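Local coordinates for rhamnose ABC transporter, periplasmic rhamnose-binding protein (Kribbella flavida, PDB 4KVF), which probably binds a carbohydrate, likely rhamnose, as the periplasmic binding component of an ABC transporter, at residues G218-Y223 with S247-K252; M155-A160 with K191-K196; K211-A216 with S241-A246. One frame throughout, in Å; residues are numbered along the deposited sequence.

Contact 1 of 3, residues G218-Y223 with S247-K252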
ATOM      1  N   GLY A 218      14.865  22.532  -7.200  1.00 38.04           N
ATOM      2  CA  GLY A 218      15.999  22.293  -8.071  1.00 37.54           C
ATOM      3  C   GLY A 218      15.597  21.734  -9.422  1.00 36.11           C
ATOM      4  O   GLY A 218      16.170  22.102 -10.449  1.00 36.87           O
ATOM      5  N   LEU A 219      14.615  20.840  -9.430  1.00 31.71           N
ATOM      6  CA  LEU A 219      14.155  20.243 -10.686  1.00 37.20           C
ATOM      7  C   LEU A 219      13.565  21.305 -11.598  1.00 34.67           C
ATOM      8  O   LEU A 219      13.859  21.359 -12.798  1.00 35.95           O
ATOM      9  CB  LEU A 219      13.118  19.138 -10.430  1.00 33.53           C
ATOM     10  CG  LEU A 219      13.641  17.803  -9.888  1.00 31.50           C
ATOM     11  CD1 LEU A 219      12.484  16.886  -9.489  1.00 28.85           C
ATOM     12  CD2 LEU A 219      14.531  17.127 -10.923  1.00 31.92           C
ATOM     13  N   LEU A 220      12.745  22.170 -11.020  1.00 32.90           N
ATOM     14  CA  LEU A 220      12.052  23.180 -11.808  1.00 32.23           C
ATOM     15  C   LEU A 220      12.977  24.251 -12.367  1.00 39.65           C
ATOM     16  O   LEU A 220      12.720  24.811 -13.440  1.00 41.15           O
ATOM     17  CB  LEU A 220      10.932  23.806 -10.983  1.00 37.37           C
ATOM     18  CG  LEU A 220       9.782  22.812 -10.830  1.00 37.59           C
ATOM     19  CD1 LEU A 220       8.765  23.281  -9.804  1.00 41.59           C
ATOM     20  CD2 LEU A 220       9.125  22.632 -12.184  1.00 46.42           C
ATOM     21  N   GLN A 221      14.051  24.544 -11.642  1.00 42.13           N
ATOM     22  CA  GLN A 221      15.028  25.523 -12.109  1.00 48.27           C
ATOM     23  C   GLN A 221      15.919  24.920 -13.190  1.00 49.41           C
ATOM     24  O   GLN A 221      16.306  25.601 -14.139  1.00 50.30           O
ATOM     25  CB  GLN A 221      15.873  26.057 -10.945  1.00 53.85           C
ATOM     26  CG  GLN A 221      15.114  26.975  -9.996  1.00 63.23           C
ATOM     27  CD  GLN A 221      15.966  27.464  -8.834  1.00 73.13           C
ATOM     28  OE1 GLN A 221      17.189  27.304  -8.834  1.00 83.50           O
ATOM     29  NE2 GLN A 221      15.320  28.060  -7.832  1.00 66.45           N
ATOM     30  N   SER A 222      16.220  23.633 -13.051  1.00 43.34           N
ATOM     31  CA  SER A 222      17.123  22.958 -13.975  1.00 49.63           C
ATOM     32  C   SER A 222      16.451  22.560 -15.289  1.00 47.30           C
ATOM     33  O   SER A 222      17.095  22.539 -16.332  1.00 43.56           O
ATOM     34  CB  SER A 222      17.735  21.734 -13.301  1.00 51.63           C
ATOM     35  OG  SER A 222      18.259  22.093 -12.038  1.00 60.47           O
ATOM     36  N   TYR A 223      15.158  22.255 -15.236  1.00 43.91           N
ATOM     37  CA  TYR A 223      14.415  21.844 -16.431  1.00 36.39           C
ATOM     38  C   TYR A 223      13.222  22.768 -16.716  1.00 42.31           C
ATOM     39  O   TYR A 223      12.093  22.467 -16.338  1.00 43.95           O
ATOM     40  CB  TYR A 223      13.982  20.368 -16.310  1.00 32.40           C
ATOM     41  CG  TYR A 223      15.177  19.450 -16.162  1.00 32.49           C
ATOM     42  CD1 TYR A 223      15.841  18.962 -17.282  1.00 40.18           C
ATOM     43  CD2 TYR A 223      15.682  19.119 -14.908  1.00 34.97           C
ATOM     44  CE1 TYR A 223      16.952  18.139 -17.158  1.00 37.01           C
ATOM     45  CE2 TYR A 223      16.795  18.295 -14.775  1.00 35.53           C
ATOM     46  CZ  TYR A 223      17.426  17.816 -15.909  1.00 35.39           C
ATOM     47  OH  TYR A 223      18.527  17.007 -15.803  1.00 41.15           O
ATOM     48  N   SER A 247       4.933  29.082  -5.521  1.00 49.40           N
ATOM     49  CA  SER A 247       5.914  29.530  -6.506  1.00 57.61           C
ATOM     50  C   SER A 247       5.235  29.986  -7.790  1.00 58.13           C
ATOM     51  O   SER A 247       4.018  29.878  -7.935  1.00 59.39           O
ATOM     52  CB  SER A 247       6.870  28.389  -6.850  1.00 56.00           C
ATOM     53  OG  SER A 247       6.226  27.470  -7.709  1.00 53.45           O
ATOM     54  N   SER A 248       6.045  30.453  -8.735  1.00 56.82           N
ATOM     55  CA  SER A 248       5.553  30.909 -10.030  1.00 65.01           C
ATOM     56  C   SER A 248       5.288  29.760 -11.003  1.00 63.04           C
ATOM     57  O   SER A 248       4.979  29.991 -12.172  1.00 68.28           O
ATOM     58  CB  SER A 248       6.543  31.899 -10.650  1.00 67.31           C
ATOM     59  OG  SER A 248       7.855  31.358 -10.676  1.00 72.20           O
ATOM     60  N   TYR A 249       5.409  28.526 -10.523  1.00 52.76           N
ATOM     61  CA  TYR A 249       5.168  27.356 -11.363  1.00 47.95           C
ATOM     62  C   TYR A 249       3.765  26.804 -11.142  1.00 51.12           C
ATOM     63  O   TYR A 249       3.368  25.828 -11.777  1.00 63.72           O
ATOM     64  CB  TYR A 249       6.216  26.271 -11.094  1.00 50.55           C
ATOM     65  CG  TYR A 249       7.614  26.674 -11.503  1.00 57.05           C
ATOM     66  CD1 TYR A 249       8.004  26.633 -12.835  1.00 54.07           C
ATOM     67  CD2 TYR A 249       8.543  27.101 -10.560  1.00 51.84           C
ATOM     68  CE1 TYR A 249       9.277  27.002 -13.221  1.00 52.52           C
ATOM     69  CE2 TYR A 249       9.826  27.477 -10.938  1.00 51.80           C
ATOM     70  CZ  TYR A 249      10.183  27.426 -12.273  1.00 58.30           C
ATOM     71  OH  TYR A 249      11.450  27.793 -12.665  1.00 63.71           O
ATOM     72  N   LYS A 250       3.033  27.429 -10.221  1.00 60.10           N
ATOM     73  CA  LYS A 250       1.640  27.082  -9.942  1.00 63.77           C
ATOM     74  C   LYS A 250       0.834  27.080 -11.238  1.00 65.74           C
ATOM     75  O   LYS A 250       0.838  28.067 -11.974  1.00 69.18           O
ATOM     76  CB  LYS A 250       1.037  28.098  -8.962  1.00 69.90           C
ATOM     77  N   GLY A 251       0.165  25.966 -11.524  1.00 74.16           N
ATOM     78  CA  GLY A 251      -0.608  25.834 -12.747  1.00 75.18           C
ATOM     79  C   GLY A 251       0.238  25.552 -13.978  1.00 71.51           C
ATOM     80  O   GLY A 251      -0.278  25.117 -15.007  1.00 71.51           O
ATOM     81  N   LYS A 252       1.543  25.792 -13.867  1.00 66.62           N
ATOM     82  CA  LYS A 252       2.461  25.652 -14.997  1.00 56.05           C
ATOM     83  C   LYS A 252       3.158  24.293 -15.024  1.00 60.29           C
ATOM     84  O   LYS A 252       3.616  23.845 -16.075  1.00 66.12           O
ATOM     85  CB  LYS A 252       3.502  26.780 -14.987  1.00 52.46           C
TER

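Contact 2 of 3, residues M155-A160 with K191-K196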
HETATM    1  N   MSE A 155      -0.828   8.589 -14.999  1.00 30.42           N
HETATM    2  CA  MSE A 155      -1.152   9.925 -14.490  1.00 28.40           C
HETATM    3  C   MSE A 155      -0.214  10.986 -15.067  1.00 30.98           C
HETATM    4  O   MSE A 155      -0.658  12.064 -15.466  1.00 33.56           O
HETATM    5  CB  MSE A 155      -1.134   9.946 -12.954  1.00 27.43           C
HETATM    6  CG  MSE A 155      -2.255   9.100 -12.334  1.00 30.50           C
HETATM    7 SE   MSE A 155      -2.351   9.231 -10.390  0.68 34.12          SE
HETATM    8  CE  MSE A 155      -0.540   8.641  -9.963  1.00 26.84           C
ATOM      9  N   ALA A 156       1.083  10.682 -15.113  1.00 29.12           N
ATOM     10  CA  ALA A 156       2.044  11.627 -15.686  1.00 29.83           C
ATOM     11  C   ALA A 156       1.709  11.965 -17.140  1.00 35.80           C
ATOM     12  O   ALA A 156       1.765  13.122 -17.546  1.00 37.23           O
ATOM     13  CB  ALA A 156       3.459  11.088 -15.582  1.00 30.91           C
ATOM     14  N   LYS A 157       1.331  10.947 -17.909  1.00 32.48           N
ATOM     15  CA  LYS A 157       1.016  11.127 -19.322  1.00 30.95           C
ATOM     16  C   LYS A 157      -0.202  12.028 -19.525  1.00 40.31           C
ATOM     17  O   LYS A 157      -0.188  12.910 -20.378  1.00 44.71           O
ATOM     18  CB  LYS A 157       0.790   9.775 -20.005  1.00 38.74           C
ATOM     19  CG  LYS A 157       0.664   9.851 -21.525  1.00 44.47           C
ATOM     20  CD  LYS A 157       0.663   8.444 -22.102  1.00 45.87           C
ATOM     21  CE  LYS A 157       0.588   8.416 -23.613  1.00 58.28           C
ATOM     22  NZ  LYS A 157       0.573   6.995 -24.064  1.00 63.34           N
ATOM     23  N   GLU A 158      -1.247  11.797 -18.735  1.00 44.03           N
ATOM     24  CA  GLU A 158      -2.445  12.631 -18.786  1.00 41.47           C
ATOM     25  C   GLU A 158      -2.108  14.085 -18.453  1.00 43.47           C
ATOM     26  O   GLU A 158      -2.465  15.002 -19.193  1.00 46.29           O
ATOM     27  CB  GLU A 158      -3.504  12.100 -17.812  1.00 44.89           C
ATOM     28  CG  GLU A 158      -4.016  10.704 -18.133  1.00 54.70           C
ATOM     29  CD  GLU A 158      -4.813  10.091 -16.991  1.00 67.03           C
ATOM     30  OE1 GLU A 158      -5.585   9.138 -17.245  1.00 64.36           O
ATOM     31  OE2 GLU A 158      -4.659  10.554 -15.837  1.00 75.15           O
ATOM     32  N   LEU A 159      -1.408  14.287 -17.341  1.00 38.25           N
ATOM     33  CA  LEU A 159      -1.078  15.633 -16.872  1.00 40.73           C
ATOM     34  C   LEU A 159      -0.172  16.375 -17.856  1.00 41.09           C
ATOM     35  O   LEU A 159      -0.230  17.603 -17.968  1.00 46.46           O
ATOM     36  CB  LEU A 159      -0.444  15.567 -15.472  1.00 39.09           C
ATOM     37  CG  LEU A 159      -1.386  15.080 -14.359  1.00 34.17           C
ATOM     38  CD1 LEU A 159      -0.601  14.643 -13.124  1.00 36.63           C
ATOM     39  CD2 LEU A 159      -2.384  16.180 -14.007  1.00 43.45           C
ATOM     40  N   ALA A 160       0.656  15.630 -18.584  1.00 38.10           N
ATOM     41  CA  ALA A 160       1.571  16.226 -19.559  1.00 37.67           C
ATOM     42  C   ALA A 160       0.899  16.421 -20.914  1.00 48.97           C
ATOM     43  O   ALA A 160       1.526  16.896 -21.861  1.00 55.71           O
ATOM     44  CB  ALA A 160       2.812  15.369 -19.720  1.00 39.96           C
ATOM     45  N   LYS A 191       7.659   1.571 -23.701  1.00 43.15           N
ATOM     46  CA  LYS A 191       6.624   1.107 -24.629  1.00 44.32           C
ATOM     47  C   LYS A 191       6.421   2.141 -25.719  1.00 48.31           C
ATOM     48  O   LYS A 191       6.518   3.344 -25.456  1.00 47.04           O
ATOM     49  CB  LYS A 191       5.302   0.865 -23.893  1.00 47.61           C
ATOM     50  CG  LYS A 191       5.341  -0.268 -22.882  1.00 50.04           C
ATOM     51  CD  LYS A 191       4.021  -0.355 -22.135  1.00 53.22           C
ATOM     52  CE  LYS A 191       3.798  -1.731 -21.527  1.00 59.19           C
ATOM     53  NZ  LYS A 191       2.461  -1.831 -20.874  1.00 61.14           N
ATOM     54  N   PRO A 192       6.158   1.675 -26.956  1.00 50.17           N
ATOM     55  CA  PRO A 192       5.940   2.543 -28.117  1.00 54.68           C
ATOM     56  C   PRO A 192       4.950   3.686 -27.850  1.00 44.48           C
ATOM     57  O   PRO A 192       5.229   4.812 -28.249  1.00 48.61           O
ATOM     58  CB  PRO A 192       5.399   1.578 -29.175  1.00 53.28           C
ATOM     59  CG  PRO A 192       6.036   0.266 -28.832  1.00 54.80           C
ATOM     60  CD  PRO A 192       6.133   0.245 -27.320  1.00 44.99           C
ATOM     61  N   GLU A 193       3.846   3.401 -27.160  1.00 53.11           N
ATOM     62  CA  GLU A 193       2.805   4.396 -26.872  1.00 54.72           C
ATOM     63  C   GLU A 193       3.245   5.521 -25.924  1.00 57.87           C
ATOM     64  O   GLU A 193       2.605   6.573 -25.859  1.00 60.76           O
ATOM     65  CB  GLU A 193       1.563   3.703 -26.303  1.00 60.44           C
ATOM     66  CG  GLU A 193       1.629   3.440 -24.807  1.00 65.10           C
ATOM     67  CD  GLU A 193       0.948   2.145 -24.404  1.00 71.80           C
ATOM     68  OE1 GLU A 193       1.216   1.111 -25.053  1.00 75.97           O
ATOM     69  OE2 GLU A 193       0.154   2.158 -23.437  1.00 75.45           O
ATOM     70  N   ASN A 194       4.324   5.296 -25.183  1.00 49.01           N
ATOM     71  CA  ASN A 194       4.852   6.316 -24.274  1.00 43.73           C
ATOM     72  C   ASN A 194       6.139   6.937 -24.808  1.00 45.19           C
ATOM     73  O   ASN A 194       6.909   7.543 -24.059  1.00 47.56           O
ATOM     74  CB  ASN A 194       5.076   5.736 -22.875  1.00 44.47           C
ATOM     75  CG  ASN A 194       3.780   5.336 -22.199  1.00 50.17           C
ATOM     76  OD1 ASN A 194       2.754   5.995 -22.369  1.00 59.02           O
ATOM     77  ND2 ASN A 194       3.816   4.247 -21.438  1.00 46.90           N
ATOM     78  N   ALA A 195       6.361   6.797 -26.110  1.00 47.69           N
ATOM     79  CA  ALA A 195       7.593   7.264 -26.736  1.00 50.69           C
ATOM     80  C   ALA A 195       7.823   8.776 -26.631  1.00 50.77           C
ATOM     81  O   ALA A 195       8.967   9.228 -26.645  1.00 48.68           O
ATOM     82  CB  ALA A 195       7.654   6.818 -28.194  1.00 56.01           C
ATOM     83  N   LYS A 196       6.746   9.553 -26.523  1.00 47.62           N
ATOM     84  CA  LYS A 196       6.863  11.015 -26.483  1.00 44.96           C
ATOM     85  C   LYS A 196       7.061  11.596 -25.081  1.00 43.68           C
ATOM     86  O   LYS A 196       7.313  12.789 -24.938  1.00 42.58           O
ATOM     87  CB  LYS A 196       5.664  11.687 -27.162  1.00 48.59           C
ATOM     88  CG  LYS A 196       5.690  11.610 -28.674  1.00 55.94           C
ATOM     89  CD  LYS A 196       4.565  12.433 -29.284  1.00 65.42           C
ATOM     90  CE  LYS A 196       3.205  11.972 -28.775  1.00 72.01           C
ATOM     91  NZ  LYS A 196       2.884  10.572 -29.173  1.00 76.47           N
TER

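Contact 3 of 3, residues K211-A216 with S241-A246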
ATOM      1  N   LYS A 211      14.410  18.598   2.427  1.00 41.32           N
ATOM      2  CA  LYS A 211      15.229  18.226   1.282  1.00 46.17           C
ATOM      3  C   LYS A 211      14.349  18.005   0.059  1.00 37.70           C
ATOM      4  O   LYS A 211      14.700  18.402  -1.048  1.00 39.16           O
ATOM      5  CB  LYS A 211      16.072  16.981   1.563  1.00 41.59           C
ATOM      6  CG  LYS A 211      17.301  16.895   0.665  1.00 53.26           C
ATOM      7  CD  LYS A 211      17.834  15.476   0.513  1.00 55.10           C
ATOM      8  CE  LYS A 211      19.029  15.459  -0.437  1.00 53.69           C
ATOM      9  NZ  LYS A 211      19.501  14.083  -0.763  1.00 60.04           N
ATOM     10  N   SER A 212      13.193  17.387   0.267  1.00 38.20           N
ATOM     11  CA  SER A 212      12.271  17.127  -0.839  1.00 30.80           C
ATOM     12  C   SER A 212      11.807  18.460  -1.435  1.00 35.54           C
ATOM     13  O   SER A 212      11.700  18.613  -2.657  1.00 31.00           O
ATOM     14  CB  SER A 212      11.083  16.291  -0.366  1.00 32.23           C
ATOM     15  OG  SER A 212      11.513  14.988   0.009  1.00 31.21           O
ATOM     16  N   PHE A 213      11.568  19.425  -0.559  1.00 30.89           N
ATOM     17  CA  PHE A 213      11.176  20.764  -0.973  1.00 31.65           C
ATOM     18  C   PHE A 213      12.257  21.394  -1.860  1.00 36.05           C
ATOM     19  O   PHE A 213      11.981  21.869  -2.965  1.00 35.99           O
ATOM     20  CB  PHE A 213      10.921  21.628   0.272  1.00 37.98           C
ATOM     21  CG  PHE A 213      10.500  23.036  -0.033  1.00 39.84           C
ATOM     22  CD1 PHE A 213      11.443  24.014  -0.304  1.00 36.79           C
ATOM     23  CD2 PHE A 213       9.159  23.388  -0.023  1.00 38.13           C
ATOM     24  CE1 PHE A 213      11.060  25.313  -0.582  1.00 47.68           C
ATOM     25  CE2 PHE A 213       8.766  24.690  -0.295  1.00 40.41           C
ATOM     26  CZ  PHE A 213       9.719  25.652  -0.580  1.00 40.74           C
ATOM     27  N   THR A 214      13.491  21.395  -1.369  1.00 35.96           N
ATOM     28  CA  THR A 214      14.607  21.964  -2.119  1.00 33.95           C
ATOM     29  C   THR A 214      14.903  21.199  -3.417  1.00 32.92           C
ATOM     30  O   THR A 214      15.245  21.801  -4.439  1.00 35.66           O
ATOM     31  CB  THR A 214      15.867  22.043  -1.242  1.00 40.81           C
ATOM     32  OG1 THR A 214      15.597  22.894  -0.123  1.00 46.21           O
ATOM     33  CG2 THR A 214      17.029  22.620  -2.025  1.00 47.72           C
ATOM     34  N   GLU A 215      14.765  19.876  -3.390  1.00 30.70           N
ATOM     35  CA  GLU A 215      14.991  19.105  -4.613  1.00 31.60           C
ATOM     36  C   GLU A 215      13.916  19.384  -5.667  1.00 33.13           C
ATOM     37  O   GLU A 215      14.203  19.361  -6.868  1.00 31.92           O
ATOM     38  CB  GLU A 215      15.111  17.598  -4.320  1.00 32.99           C
ATOM     39  CG  GLU A 215      16.388  17.217  -3.580  1.00 40.76           C
ATOM     40  CD  GLU A 215      17.651  17.466  -4.396  1.00 47.90           C
ATOM     41  OE1 GLU A 215      17.634  17.216  -5.622  1.00 45.28           O
ATOM     42  OE2 GLU A 215      18.662  17.912  -3.811  1.00 53.64           O
ATOM     43  N   ALA A 216      12.685  19.653  -5.224  1.00 34.63           N
ATOM     44  CA  ALA A 216      11.610  20.010  -6.153  1.00 35.08           C
ATOM     45  C   ALA A 216      11.921  21.338  -6.828  1.00 36.09           C
ATOM     46  O   ALA A 216      11.752  21.505  -8.039  1.00 32.37           O
ATOM     47  CB  ALA A 216      10.273  20.085  -5.427  1.00 30.66           C
ATOM     48  N   SER A 241       4.505  19.737  -3.761  1.00 35.41           N
ATOM     49  CA  SER A 241       3.262  20.487  -3.877  1.00 39.07           C
ATOM     50  C   SER A 241       3.349  21.789  -3.110  1.00 35.67           C
ATOM     51  O   SER A 241       2.899  22.841  -3.584  1.00 37.58           O
ATOM     52  CB  SER A 241       2.094  19.660  -3.343  1.00 42.00           C
ATOM     53  OG  SER A 241       2.015  18.429  -4.031  1.00 38.72           O
ATOM     54  N   ARG A 242       3.931  21.722  -1.918  1.00 35.84           N
ATOM     55  CA  ARG A 242       4.071  22.918  -1.099  1.00 38.30           C
ATOM     56  C   ARG A 242       4.960  23.939  -1.796  1.00 38.83           C
ATOM     57  O   ARG A 242       4.690  25.136  -1.748  1.00 44.05           O
ATOM     58  CB  ARG A 242       4.612  22.592   0.295  1.00 45.25           C
ATOM     59  CG  ARG A 242       4.568  23.782   1.248  1.00 48.11           C
ATOM     60  CD  ARG A 242       4.964  23.396   2.662  1.00 48.70           C
ATOM     61  NE  ARG A 242       6.383  23.075   2.771  1.00 43.85           N
ATOM     62  CZ  ARG A 242       6.866  21.843   2.872  1.00 43.82           C
ATOM     63  NH1 ARG A 242       8.174  21.654   2.965  1.00 54.02           N
ATOM     64  NH2 ARG A 242       6.044  20.798   2.881  1.00 42.63           N
ATOM     65  N   TYR A 243       6.018  23.471  -2.452  1.00 42.61           N
ATOM     66  CA  TYR A 243       6.857  24.393  -3.209  1.00 37.67           C
ATOM     67  C   TYR A 243       6.095  24.983  -4.386  1.00 41.45           C
ATOM     68  O   TYR A 243       6.058  26.192  -4.563  1.00 44.53           O
ATOM     69  CB  TYR A 243       8.137  23.745  -3.735  1.00 38.20           C
ATOM     70  CG  TYR A 243       8.837  24.683  -4.689  1.00 38.42           C
ATOM     71  CD1 TYR A 243       9.451  25.827  -4.222  1.00 41.44           C
ATOM     72  CD2 TYR A 243       8.847  24.447  -6.058  1.00 40.23           C
ATOM     73  CE1 TYR A 243      10.075  26.709  -5.083  1.00 50.85           C
ATOM     74  CE2 TYR A 243       9.469  25.331  -6.935  1.00 44.47           C
ATOM     75  CZ  TYR A 243      10.083  26.455  -6.439  1.00 49.48           C
ATOM     76  OH  TYR A 243      10.710  27.338  -7.295  1.00 54.18           O
ATOM     77  N   VAL A 244       5.513  24.117  -5.210  1.00 41.62           N
ATOM     78  CA  VAL A 244       4.803  24.577  -6.400  1.00 38.23           C
ATOM     79  C   VAL A 244       3.645  25.521  -6.059  1.00 47.81           C
ATOM     80  O   VAL A 244       3.445  26.531  -6.735  1.00 50.94           O
ATOM     81  CB  VAL A 244       4.350  23.387  -7.278  1.00 40.80           C
ATOM     82  CG1 VAL A 244       3.415  23.849  -8.378  1.00 46.60           C
ATOM     83  CG2 VAL A 244       5.575  22.699  -7.874  1.00 41.20           C
ATOM     84  N   SER A 245       2.926  25.220  -4.981  1.00 48.04           N
ATOM     85  CA  SER A 245       1.790  26.033  -4.548  1.00 48.62           C
ATOM     86  C   SER A 245       2.175  27.481  -4.261  1.00 54.46           C
ATOM     87  O   SER A 245       1.396  28.404  -4.511  1.00 62.28           O
ATOM     88  CB  SER A 245       1.139  25.411  -3.311  1.00 56.43           C
ATOM     89  OG  SER A 245      -0.043  26.104  -2.951  1.00 58.87           O
ATOM     90  N   ALA A 246       3.385  27.686  -3.753  1.00 51.27           N
ATOM     91  CA  ALA A 246       3.816  29.024  -3.357  1.00 53.65           C
ATOM     92  C   ALA A 246       4.872  29.607  -4.300  1.00 56.21           C
ATOM     93  O   ALA A 246       5.609  30.521  -3.929  1.00 58.22           O
ATOM     94  CB  ALA A 246       4.328  29.007  -1.925  1.00 58.62           C
TER

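Contact 1 of 3, residues G218-Y223 with S247-K252
Y249 lays its ring over L220, at the C-terminal end of helix 209-222. The two residues belong to one lobe of a periplasmic binding protein fold, in which helices flank a parallel sheet. S247 opens a type I beta turn that ends at K250. Its OG accepts from the backbone N of Y249, 3.1 Å away, at an N-H...O angle of 162°. This is an ST turn. The same OG is also bonded to V244 O, in the last turn of helix 234-245, so the loop is tied to the helix it leaves.

S248 OG lies 4.2 Å above the plane of the Y249 ring, toward the rim, on the face away from L220.

Y249 carries the contact. Its CG stands anti to the carbonyl carbon (chi1 -66°), and the ring reaches the helix from there. L220 CB sits over the other face, 3.9 Å from the ring centroid and 15° off the normal. This is a CH-pi contact. L220 CD1 lies over the same face near its CG-CD2 side, 3.9 Å from Y249 CD2. The two side chains slide past each other in opposite directions. Further out, Y249 OH comes to 3.3 Å from L220 O. Q221 adds a loose approach of its CA to the same OH.

Behind this, L220 packs on V244, L226 and I229, while Y249 also touches Y243.

Beyond Y249 the loop passes through K250 and G251, and K252 N returns to Y249 O at 2.8 Å. In the last turn of the facing helix, S222 OG and N both donate to G218 O, from opposite faces of its carbonyl plane, OG at 2.6 Å.

Contact 2 of 3, residues M155-A160 with K191-K196
K157 reaches from helix 145-159 to grip two oxygens in the loop after helix 176-189, E193 O and N194 OD1. Just before it on the helix, M155, modelled as selenomethionine, and A156 turn to the sheet, on T256 and V230.

K157 makes the contact across. Its CG is trans to the backbone N (chi1 -171°), and the extended chain carries NZ across to the loop. NZ donates to E193 O at 2.7 Å, from above the carbonyl plane and not on a lone pair. It also donates to N194 OD1 at 2.9 Å, tilted 26° from that carbonyl plane. The K157 and N194 side chains cross at about a right angle, with K157 CD only 3.2 Å from N194 OD1. The other end of the amide is fixed too, since N194 ND2 donates to E188 O. The E193 carboxylate is not in contact: OE2 stays 4.9 Å from K157 NZ, though its charge may still favour the ammonium group.

E158 is held by a salt bridge to K275. L159, the last helical residue, and A160 after it pack on V228, with L159 also on A254 and T256.

The lysine thus bridges from a helix packed on strands 226-231 and 254-257 to the loop leading into edge strand 197-204, and K157 itself rests on L197 of that strand.

Contact 3 of 3, residues K211-A216 with S241-A246
The ring of F213 has Y243 over one face and the guanidinium of R242 close by. Y243 CB lies over that face, 4.0 Å from the ring centroid, a CH-pi contact. The Y243 ring follows with its edge turned to the F213 face. The centroids are 5.5 Å apart and the planes stand at 88°, a T-shaped pair. F213 CZ lies in the plane of the Y243 ring, at its edge, 3.7 Å from Y243 CD1. The R242 guanidinium approaches obliquely, with NH1 3.6 Å from F213 CD2. Its plane is only 12° from that of the ring.

The first torsion of F213 puts CG opposite its backbone N, which carries the ring to helix 234-245. There CE2 meets Y243 CA at 3.5 Å, so the ring presses on the backbone as well. A216, one turn on, adds a looser contact: its backbone C lies 4.4 Å from Y243 CD2. The two helix segments run at 49° to each other, with axes 8.9 Å apart. They are successive helices on one side of the parallel sheet of this lobe.

An alanine at F213 is likely to open a gap beside Y243 and leave its ring edge without an aromatic face to meet.

The chemistry is mainly apolar and aromatic. The charge of R242 is met by D209, at the start of the F213 helix, in a salt bridge. That bond probably steadies the guanidinium beside the ring, so the polar tie and the aromatic pair join the same two helices.

How the contacts relate
Contacts 1 and 3 form one continuous patch. Their centres are 9 Å apart, and both draw on helix 209-222. Y243 and V244 join them: L220 CD1 lies 3.6 Å from Y243 CE2 and 3.8 Å from V244 CG2. Along the chain their segments alternate: helix 209-222 meets the end of helix 234-245 in contact 3 and the loop after it in contact 1. Contact 2 closes earlier in sequence and stands apart, with its centre 20 Å from contact 1 and 24 Å from contact 3. All three lie in one lobe, 24 to 29 Å from the chain centre. In this family sugar binds in the cleft between the lobes, probably well away from all three.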